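Local atomic coordinates of LPP20 lipofamily protein (Helicobacter pylori R046Wa, PDB entry 4KZS), a protein that is of unknown function but is secreted by this human pathogen and may be connected with the outer membrane and the Tol-Pal system. Residues N81-V86 and T97-N102; G119-L124 and K138-L143; K146-E151 and G162-Y167. All coordinates share one frame; numbering follows the deposited sequence.

Contact 1 of 3, residues N81-V86 and T97-N102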
loop_
_atom_site.group_PDB
_atom_site.type_symbol
_atom_site.label_atom_id
_atom_site.label_comp_id
_atom_site.label_asym_id
_atom_site.label_seq_id
_atom_site.Cartn_x
_atom_site.Cartn_y
_atom_site.Cartn_z
ATOM N N ASN A 81 -17.158 -10.512 -1.302
ATOM C CA ASN A 81 -18.267 -9.701 -1.879
ATOM C C ASN A 81 -19.746 -9.392 -1.412
ATOM O O ASN A 81 -20.110 -8.375 -0.735
ATOM C CB ASN A 81 -18.498 -10.354 -3.214
ATOM C CG ASN A 81 -17.235 -11.032 -3.740
ATOM O OD1 ASN A 81 -16.584 -11.837 -3.025
ATOM N ND2 ASN A 81 -16.864 -10.700 -4.984
ATOM N N ASN A 82 -20.592 -10.317 -1.836
ATOM C CA ASN A 82 -21.976 -10.414 -1.515
ATOM C C ASN A 82 -22.213 -11.977 -1.407
ATOM O O ASN A 82 -22.285 -12.690 -2.483
ATOM C CB ASN A 82 -22.747 -9.895 -2.688
ATOM C CG ASN A 82 -22.389 -10.634 -3.987
ATOM O OD1 ASN A 82 -22.951 -11.731 -4.251
ATOM N ND2 ASN A 82 -21.450 -10.064 -4.799
ATOM N N VAL A 83 -22.302 -12.464 -0.142
ATOM C CA VAL A 83 -22.305 -13.867 0.303
ATOM C C VAL A 83 -23.730 -14.191 0.757
ATOM O O VAL A 83 -24.504 -13.266 1.001
ATOM C CB VAL A 83 -21.413 -14.014 1.579
ATOM C CG1 VAL A 83 -20.129 -13.234 1.450
ATOM C CG2 VAL A 83 -22.114 -13.519 2.867
ATOM N N GLU A 84 -24.082 -15.457 0.974
ATOM C CA GLU A 84 -25.478 -15.791 1.338
ATOM C C GLU A 84 -25.853 -15.705 2.829
ATOM O O GLU A 84 -25.074 -16.078 3.718
ATOM C CB GLU A 84 -25.838 -17.168 0.838
ATOM C CG GLU A 84 -25.173 -17.584 -0.454
ATOM C CD GLU A 84 -25.578 -18.981 -0.850
ATOM O OE1 GLU A 84 -25.372 -19.330 -2.042
ATOM O OE2 GLU A 84 -26.122 -19.722 0.020
ATOM N N ILE A 85 -27.054 -15.199 3.091
ATOM C CA ILE A 85 -27.656 -15.224 4.435
ATOM C C ILE A 85 -28.452 -16.523 4.633
ATOM O O ILE A 85 -29.432 -16.776 3.949
ATOM C CB ILE A 85 -28.598 -14.028 4.659
ATOM C CG1 ILE A 85 -27.879 -12.695 4.431
ATOM C CG2 ILE A 85 -29.161 -14.066 6.070
ATOM C CD1 ILE A 85 -26.732 -12.448 5.375
ATOM N N VAL A 86 -28.010 -17.379 5.529
ATOM C CA VAL A 86 -28.688 -18.649 5.696
ATOM C C VAL A 86 -29.651 -18.630 6.873
ATOM O O VAL A 86 -30.599 -19.379 6.872
ATOM C CB VAL A 86 -27.690 -19.806 5.788
ATOM C CG1 VAL A 86 -28.366 -21.088 6.272
ATOM C CG2 VAL A 86 -27.114 -20.061 4.414
ATOM N N THR A 97 -27.408 -14.118 12.967
ATOM C CA THR A 97 -27.249 -14.165 11.503
ATOM C C THR A 97 -26.251 -15.292 11.219
ATOM O O THR A 97 -25.220 -15.490 11.950
ATOM C CB THR A 97 -26.713 -12.824 10.949
ATOM O OG1 THR A 97 -27.621 -11.758 11.272
ATOM C CG2 THR A 97 -26.598 -12.843 9.451
ATOM N N ARG A 98 -26.552 -16.082 10.202
ATOM C CA ARG A 98 -25.541 -17.016 9.770
ATOM C C ARG A 98 -25.384 -16.891 8.244
ATOM O O ARG A 98 -26.356 -16.676 7.549
ATOM C CB ARG A 98 -25.977 -18.385 10.209
ATOM C CG ARG A 98 -25.102 -19.528 9.752
ATOM C CD ARG A 98 -26.128 -20.612 9.461
ATOM N NE ARG A 98 -25.657 -21.842 10.015
ATOM C CZ ARG A 98 -26.199 -23.013 9.789
ATOM N NH1 ARG A 98 -27.303 -23.135 9.067
ATOM N NH2 ARG A 98 -25.637 -24.052 10.345
ATOM N N VAL A 99 -24.154 -16.997 7.757
ATOM C CA VAL A 99 -23.817 -16.690 6.392
ATOM C C VAL A 99 -22.920 -17.771 5.926
ATOM O O VAL A 99 -22.352 -18.486 6.717
ATOM C CB VAL A 99 -23.017 -15.392 6.237
ATOM C CG1 VAL A 99 -23.831 -14.215 6.677
ATOM C CG2 VAL A 99 -21.806 -15.428 7.117
ATOM N N ARG A 100 -22.859 -17.943 4.614
ATOM C CA ARG A 100 -21.974 -18.909 4.012
ATOM C C ARG A 100 -21.551 -18.445 2.647
ATOM O O ARG A 100 -22.128 -17.481 2.066
ATOM C CB ARG A 100 -22.680 -20.228 3.889
ATOM C CG ARG A 100 -23.865 -20.179 2.954
ATOM C CD ARG A 100 -24.451 -21.563 2.843
ATOM N NE ARG A 100 -25.412 -21.646 1.743
ATOM C CZ ARG A 100 -25.883 -22.804 1.263
ATOM N NH1 ARG A 100 -25.522 -23.967 1.790
ATOM N NH2 ARG A 100 -26.732 -22.809 0.274
ATOM N N ILE A 101 -20.549 -19.123 2.105
ATOM C CA ILE A 101 -20.098 -18.800 0.755
ATOM C C ILE A 101 -19.514 -20.007 0.173
ATOM O O ILE A 101 -18.855 -20.769 0.876
ATOM C CB ILE A 101 -19.013 -17.728 0.742
ATOM C CG1 ILE A 101 -18.727 -17.299 -0.689
ATOM C CG2 ILE A 101 -17.729 -18.193 1.470
ATOM C CD1 ILE A 101 -18.068 -15.918 -0.793
ATOM N N ASN A 102 -19.784 -20.176 -1.115
ATOM C CA ASN A 102 -19.254 -21.247 -1.932
ATOM C C ASN A 102 -17.730 -21.180 -2.006
ATOM O O ASN A 102 -17.163 -20.166 -2.330
ATOM C CB ASN A 102 -19.833 -21.078 -3.316
ATOM C CG ASN A 102 -19.410 -22.180 -4.234
ATOM O OD1 ASN A 102 -18.317 -22.147 -4.796
ATOM N ND2 ASN A 102 -20.272 -23.166 -4.399
#

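Contact 2 of 3, residues G119-L124 and K138-L143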
loop_
_atom_site.group_PDB
_atom_site.type_symbol
_atom_site.label_atom_id
_atom_site.label_comp_id
_atom_site.label_asym_id
_atom_site.label_seq_id
_atom_site.Cartn_x
_atom_site.Cartn_y
_atom_site.Cartn_z
ATOM N N GLY A 119 -3.633 -5.449 -13.159
ATOM C CA GLY A 119 -3.916 -4.396 -14.101
ATOM C C GLY A 119 -4.069 -3.020 -13.469
ATOM O O GLY A 119 -4.446 -2.048 -14.133
ATOM N N GLN A 120 -3.815 -2.905 -12.184
ATOM C CA GLN A 120 -3.807 -1.575 -11.629
ATOM C C GLN A 120 -2.361 -1.109 -11.593
ATOM O O GLN A 120 -2.102 0.084 -11.440
ATOM C CB GLN A 120 -4.363 -1.586 -10.228
ATOM C CG GLN A 120 -4.514 -0.194 -9.704
ATOM C CD GLN A 120 -5.107 -0.181 -8.338
ATOM O OE1 GLN A 120 -5.883 -1.078 -7.984
ATOM N NE2 GLN A 120 -4.747 0.836 -7.538
ATOM N N PHE A 121 -1.432 -2.068 -11.698
ATOM C CA PHE A 121 -0.015 -1.827 -11.496
ATOM C C PHE A 121 0.473 -1.201 -12.755
ATOM O O PHE A 121 1.172 -0.190 -12.716
ATOM C CB PHE A 121 0.745 -3.139 -11.274
ATOM C CG PHE A 121 2.084 -2.976 -10.594
ATOM C CD1 PHE A 121 2.158 -2.665 -9.240
ATOM C CD2 PHE A 121 3.270 -3.149 -11.294
ATOM C CE1 PHE A 121 3.386 -2.530 -8.600
ATOM C CE2 PHE A 121 4.502 -3.027 -10.660
ATOM C CZ PHE A 121 4.558 -2.722 -9.308
ATOM N N SER A 122 0.078 -1.811 -13.874
ATOM C CA SER A 122 0.441 -1.324 -15.198
ATOM C C SER A 122 0.132 0.162 -15.339
ATOM O O SER A 122 0.873 0.882 -15.990
ATOM C CB SER A 122 -0.261 -2.130 -16.271
ATOM O OG SER A 122 -1.646 -2.116 -16.003
ATOM N N THR A 123 -0.924 0.628 -14.676
ATOM C CA THR A 123 -1.287 2.053 -14.698
ATOM C C THR A 123 -0.503 2.907 -13.678
ATOM O O THR A 123 -0.860 4.065 -13.393
ATOM C CB THR A 123 -2.816 2.275 -14.526
ATOM O OG1 THR A 123 -3.150 2.427 -13.137
ATOM C CG2 THR A 123 -3.615 1.151 -15.189
ATOM N N LEU A 124 0.563 2.329 -13.137
ATOM C CA LEU A 124 1.370 3.005 -12.139
ATOM C C LEU A 124 2.842 3.083 -12.524
ATOM O O LEU A 124 3.592 3.827 -11.906
ATOM C CB LEU A 124 1.215 2.317 -10.792
ATOM C CG LEU A 124 0.056 2.810 -9.948
ATOM C CD1 LEU A 124 -0.008 1.998 -8.661
ATOM C CD2 LEU A 124 0.244 4.287 -9.659
ATOM N N LYS A 138 4.760 4.292 -3.325
ATOM C CA LYS A 138 3.996 3.722 -2.220
ATOM C C LYS A 138 2.835 2.872 -2.752
ATOM O O LYS A 138 2.552 1.800 -2.240
ATOM C CB LYS A 138 3.438 4.838 -1.348
ATOM C CG LYS A 138 2.588 4.353 -0.170
ATOM C CD LYS A 138 3.410 3.516 0.811
ATOM C CE LYS A 138 2.696 3.215 2.123
ATOM N NZ LYS A 138 3.760 3.081 3.169
ATOM N N SER A 139 2.174 3.354 -3.793
ATOM C CA SER A 139 1.061 2.623 -4.331
ATOM C C SER A 139 1.578 1.335 -4.918
ATOM O O SER A 139 1.079 0.279 -4.554
ATOM C CB SER A 139 0.214 3.470 -5.307
ATOM O OG SER A 139 -0.526 4.487 -4.597
ATOM N N MET A 140 2.610 1.388 -5.763
ATOM C CA MET A 140 3.150 0.126 -6.299
ATOM C C MET A 140 3.535 -0.843 -5.188
ATOM O O MET A 140 3.295 -2.085 -5.292
ATOM C CB MET A 140 4.336 0.345 -7.191
ATOM C CG MET A 140 3.993 1.202 -8.382
ATOM S SD MET A 140 5.359 1.517 -9.530
ATOM C CE MET A 140 5.782 -0.119 -10.062
ATOM N N GLY A 141 4.124 -0.296 -4.125
ATOM C CA GLY A 141 4.497 -1.132 -2.974
ATOM C C GLY A 141 3.286 -1.837 -2.381
ATOM O O GLY A 141 3.286 -3.068 -2.175
ATOM N N ASP A 142 2.232 -1.058 -2.141
ATOM C CA ASP A 142 0.972 -1.621 -1.641
ATOM C C ASP A 142 0.344 -2.747 -2.493
ATOM O O ASP A 142 -0.045 -3.796 -1.930
ATOM C CB ASP A 142 -0.028 -0.509 -1.369
ATOM C CG ASP A 142 0.491 0.497 -0.348
ATOM O OD1 ASP A 142 1.110 0.045 0.641
ATOM O OD2 ASP A 142 0.276 1.729 -0.536
ATOM N N LEU A 143 0.254 -2.530 -3.814
ATOM C CA LEU A 143 -0.349 -3.508 -4.692
ATOM C C LEU A 143 0.381 -4.844 -4.533
ATOM O O LEU A 143 -0.236 -5.911 -4.279
ATOM C CB LEU A 143 -0.332 -3.029 -6.154
ATOM C CG LEU A 143 -0.943 -1.656 -6.509
ATOM C CD1 LEU A 143 -1.034 -1.530 -8.014
ATOM C CD2 LEU A 143 -2.326 -1.395 -5.924
#

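Contact 3 of 3, residues K146-E151 and G162-Y167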
loop_
_atom_site.group_PDB
_atom_site.type_symbol
_atom_site.label_atom_id
_atom_site.label_comp_id
_atom_site.label_asym_id
_atom_site.label_seq_id
_atom_site.Cartn_x
_atom_site.Cartn_y
_atom_site.Cartn_z
ATOM N N LYS A 146 -0.493 -6.469 -1.342
ATOM C CA LYS A 146 -1.818 -7.145 -1.325
ATOM C C LYS A 146 -1.765 -8.401 -2.182
ATOM O O LYS A 146 -2.192 -9.470 -1.747
ATOM C CB LYS A 146 -2.918 -6.268 -1.879
ATOM C CG LYS A 146 -3.118 -4.899 -1.247
ATOM C CD LYS A 146 -4.261 -4.944 -0.248
ATOM C CE LYS A 146 -4.720 -3.558 0.196
ATOM N NZ LYS A 146 -5.887 -3.661 1.130
ATOM N N ALA A 147 -1.212 -8.274 -3.387
ATOM C CA ALA A 147 -1.136 -9.368 -4.370
ATOM C C ALA A 147 -0.406 -10.619 -3.899
ATOM O O ALA A 147 -0.849 -11.751 -4.159
ATOM C CB ALA A 147 -0.509 -8.877 -5.689
ATOM N N MET A 148 0.737 -10.469 -3.258
ATOM C CA MET A 148 1.491 -11.672 -2.991
ATOM C C MET A 148 0.754 -12.665 -2.088
ATOM O O MET A 148 0.686 -13.871 -2.372
ATOM C CB MET A 148 2.821 -11.303 -2.394
ATOM C CG MET A 148 3.774 -10.822 -3.435
ATOM S SD MET A 148 5.281 -10.279 -2.648
ATOM C CE MET A 148 5.830 -11.863 -1.954
ATOM N N PRO A 149 0.198 -12.177 -0.975
ATOM C CA PRO A 149 -0.603 -13.143 -0.215
ATOM C C PRO A 149 -1.766 -13.757 -1.043
ATOM O O PRO A 149 -1.952 -15.013 -1.023
ATOM C CB PRO A 149 -1.110 -12.318 0.981
ATOM C CG PRO A 149 -0.162 -11.154 1.085
ATOM C CD PRO A 149 0.235 -10.844 -0.337
ATOM N N ILE A 150 -2.527 -12.905 -1.764
ATOM C CA ILE A 150 -3.668 -13.416 -2.546
ATOM C C ILE A 150 -3.116 -14.473 -3.426
ATOM O O ILE A 150 -3.694 -15.543 -3.559
ATOM C CB ILE A 150 -4.406 -12.312 -3.356
ATOM C CG1 ILE A 150 -5.116 -11.383 -2.360
ATOM C CG2 ILE A 150 -5.388 -12.930 -4.366
ATOM C CD1 ILE A 150 -5.698 -10.119 -2.920
ATOM N N GLU A 151 -1.953 -14.208 -3.995
ATOM C CA GLU A 151 -1.419 -15.177 -4.966
ATOM C C GLU A 151 -0.963 -16.461 -4.328
ATOM O O GLU A 151 -1.074 -17.534 -4.935
ATOM C CB GLU A 151 -0.282 -14.587 -5.741
ATOM C CG GLU A 151 0.541 -15.616 -6.446
ATOM C CD GLU A 151 1.726 -14.985 -7.111
ATOM O OE1 GLU A 151 1.508 -14.257 -8.111
ATOM O OE2 GLU A 151 2.858 -15.230 -6.634
ATOM N N GLY A 162 0.142 -17.252 -12.558
ATOM C CA GLY A 162 1.593 -17.345 -12.742
ATOM C C GLY A 162 2.551 -16.365 -12.059
ATOM O O GLY A 162 3.264 -16.767 -11.123
ATOM N N SER A 163 2.616 -15.100 -12.506
ATOM C CA SER A 163 3.754 -14.265 -12.055
ATOM C C SER A 163 3.711 -12.760 -11.719
ATOM O O SER A 163 3.168 -11.917 -12.455
ATOM C CB SER A 163 4.972 -14.495 -12.927
ATOM O OG SER A 163 6.071 -13.885 -12.286
ATOM N N LEU A 164 4.381 -12.451 -10.606
ATOM C CA LEU A 164 4.631 -11.076 -10.183
ATOM C C LEU A 164 6.091 -10.705 -10.344
ATOM O O LEU A 164 6.411 -9.527 -10.438
ATOM C CB LEU A 164 4.213 -10.857 -8.735
ATOM C CG LEU A 164 2.699 -10.830 -8.548
ATOM C CD1 LEU A 164 2.316 -11.093 -7.097
ATOM C CD2 LEU A 164 2.132 -9.517 -9.039
ATOM N N GLU A 165 6.961 -11.711 -10.388
ATOM C CA GLU A 165 8.409 -11.530 -10.541
ATOM C C GLU A 165 8.784 -10.362 -11.444
ATOM O O GLU A 165 9.721 -9.615 -11.162
ATOM C CB GLU A 165 9.065 -12.799 -11.076
ATOM C CG GLU A 165 10.432 -12.571 -11.717
ATOM C CD GLU A 165 11.319 -13.795 -11.707
ATOM O OE1 GLU A 165 12.368 -13.758 -12.399
ATOM O OE2 GLU A 165 10.969 -14.781 -11.008
ATOM N N ASN A 166 8.040 -10.203 -12.524
ATOM C CA ASN A 166 8.351 -9.178 -13.475
ATOM C C ASN A 166 8.058 -7.824 -12.943
ATOM O O ASN A 166 8.787 -6.876 -13.203
ATOM C CB ASN A 166 7.537 -9.382 -14.731
ATOM C CG ASN A 166 8.366 -9.199 -15.962
ATOM O OD1 ASN A 166 8.600 -8.066 -16.392
ATOM N ND2 ASN A 166 8.861 -10.321 -16.525
ATOM N N TYR A 167 6.953 -7.732 -12.227
ATOM C CA TYR A 167 6.526 -6.477 -11.697
ATOM C C TYR A 167 7.450 -6.087 -10.588
ATOM O O TYR A 167 7.808 -4.930 -10.449
ATOM C CB TYR A 167 5.142 -6.614 -11.143
ATOM C CG TYR A 167 4.063 -6.353 -12.139
ATOM C CD1 TYR A 167 4.170 -5.318 -13.058
ATOM C CD2 TYR A 167 2.901 -7.105 -12.126
ATOM C CE1 TYR A 167 3.157 -5.058 -13.958
ATOM C CE2 TYR A 167 1.879 -6.846 -13.015
ATOM C CZ TYR A 167 2.012 -5.825 -13.934
ATOM O OH TYR A 167 1.000 -5.552 -14.828
HETATM O O HOH W 1 5.314 -15.480 -9.005
#

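Contact 1 of 3, residues N81-V86 and T97-N102
R100 turns its CG between its own backbone N and carbonyl carbon (chi1 64°) and runs extended to NE, while E84 carries CG anti to its carbonyl carbon and stays extended beyond it. Both residues project to the same face of the sheet, and there E84 OE2 and R100 NE meet. The result is a salt bridge in which E84 OE2 accepts from R100 NE at 2.7 Å. The oxygen lies in the guanidinium plane, at its edge, yet the donor stands above the carboxylate plane, and the two planes are turned 58° apart. R100 NH2 adds a weak bond to the same E84 OE2, 3.2 Å away. Both groups have further partners on strand 19-26: E84 OE1 bonds to Y19 OH, and R100 NH1 to Y21 OH. V86 flanks this pair, its CG2 3.4 Å from R100 CD.

E84 and R100 form an antiparallel hydrogen-bonded pair, with E84 N to R100 O and R100 N to E84 O both 3.0 Å; V86 N then donates to R98 O over 2.7 Å. I85 and V99 make the following non-hydrogen-bonded pair on the other face, where I85 CD1 meets V99 CG1 at 3.6 Å. Before the strand begins, V83 crosses I101 at about a right angle, V83 CG1 to I101 CD1 being 4.1 Å. V83, V99 and I101 also touch L37, L40 and I44 of helix 29-53. The short strand segments run at 134° to each other, antiparallel, in a beta hairpin that is part of a three-stranded antiparallel sheet packed on helix 29-53.

Contact 2 of 3, residues G119-L124 and K138-L143
M140 meets the F121 ring through its sulfur, the distinctive feature of an interface that has no hydrogen bond between its two segments. The SD of M140 lies 4.8 Å from the centroid of the F121 ring and 30° off the ring normal, an oblique Met-aromatic contact. The M140 methyl is modelled implausibly near the ring, and its exact place is doubtful. F121 sets CG anti to its backbone N (chi1 -160°), and F121 CE1 comes to M140 O, which lies in the ring plane at its edge.

L143 contributes both methyls. Its CD1 sits near the plane of the F121 ring, 3.6 Å from F121 CD1, and also meets L124 CD1 at 3.7 Å. Its CD2 packs against the amide end of the extended Q120, 3.7 Å from Q120 NE2. L124 in turn bridges two residues of 138-143: L124 CB reaches M140 CG at 3.8 Å, and L124 CD1 reaches S139 CB at 3.7 Å.

Beyond the pair, Y167 meets the F121 ring edge to face and Y171 touches M140; helix 165-172 thus also contacts F121 and M140. The end of helix 103-121 and the segment of helix 135-157 run in roughly opposite chain directions, consistent with the three-helix bundle named for this protein.

Contact 3 of 3, residues K146-E151 and G162-Y167
M148 and L164 have the nearest CA atoms, 7.9 Å apart, where a helical segment faces a chain that is still irregular through 162-164 and becomes helix at 165. The segment 146-151 is kinked at P149, whose N makes no bond to the preceding turn; I150 N bonds only weakly to K146 O, and E151 N to A147 O is 2.7 Å. On the opposing chain G162, poorly ordered, has a positive phi of 57°.

L164 carries most of the contact from segment 162-167. Its CG stands anti to the carbonyl carbon (chi1 -72°), and L164 CD1 meets A147 CB at 3.9 Å and M148 CG at 4.0 Å. L164 also touches Y114, and I150 reaches Y114 and L117; the leucine thus joins the lead-in to helix 165-172 to helices 135-157 and 103-121, an arrangement consistent with a three-helix bundle.

E151 approaches L164 tip to tip, with E151 OE1 3.4 Å from L164 CD1. That OE1 is also hydrogen-bonded to Y114 OH of helix 103-121. The second oxygen turns to water: one molecule donates to G162 O at 3.2 Å and, weakly, to E151 OE2 at 3.4 Å. K155 adds a long, weak ion pair to the same OE2.

How the contacts relate
Contacts 2 and 3 form one neighbourhood, whereas contact 1 belongs to a separate part of the chain. The centres of contacts 2 and 3 are about 12 Å apart; both draw on helix 135-157, and they touch directly where Y167 of segment 162-167 reaches segment 119-124, with Y167 OH 3.9 Å from S122 CB. The centre of contact 1 lies about 31 Å from that of contact 2 and about 28 Å from that of contact 3, with nearest atoms about 15 and 11 Å apart. Strand 94-102 leads directly into helix 103-121: N102, ending the strand, caps L105 N at the start of the helix, whose far end enters contact 2.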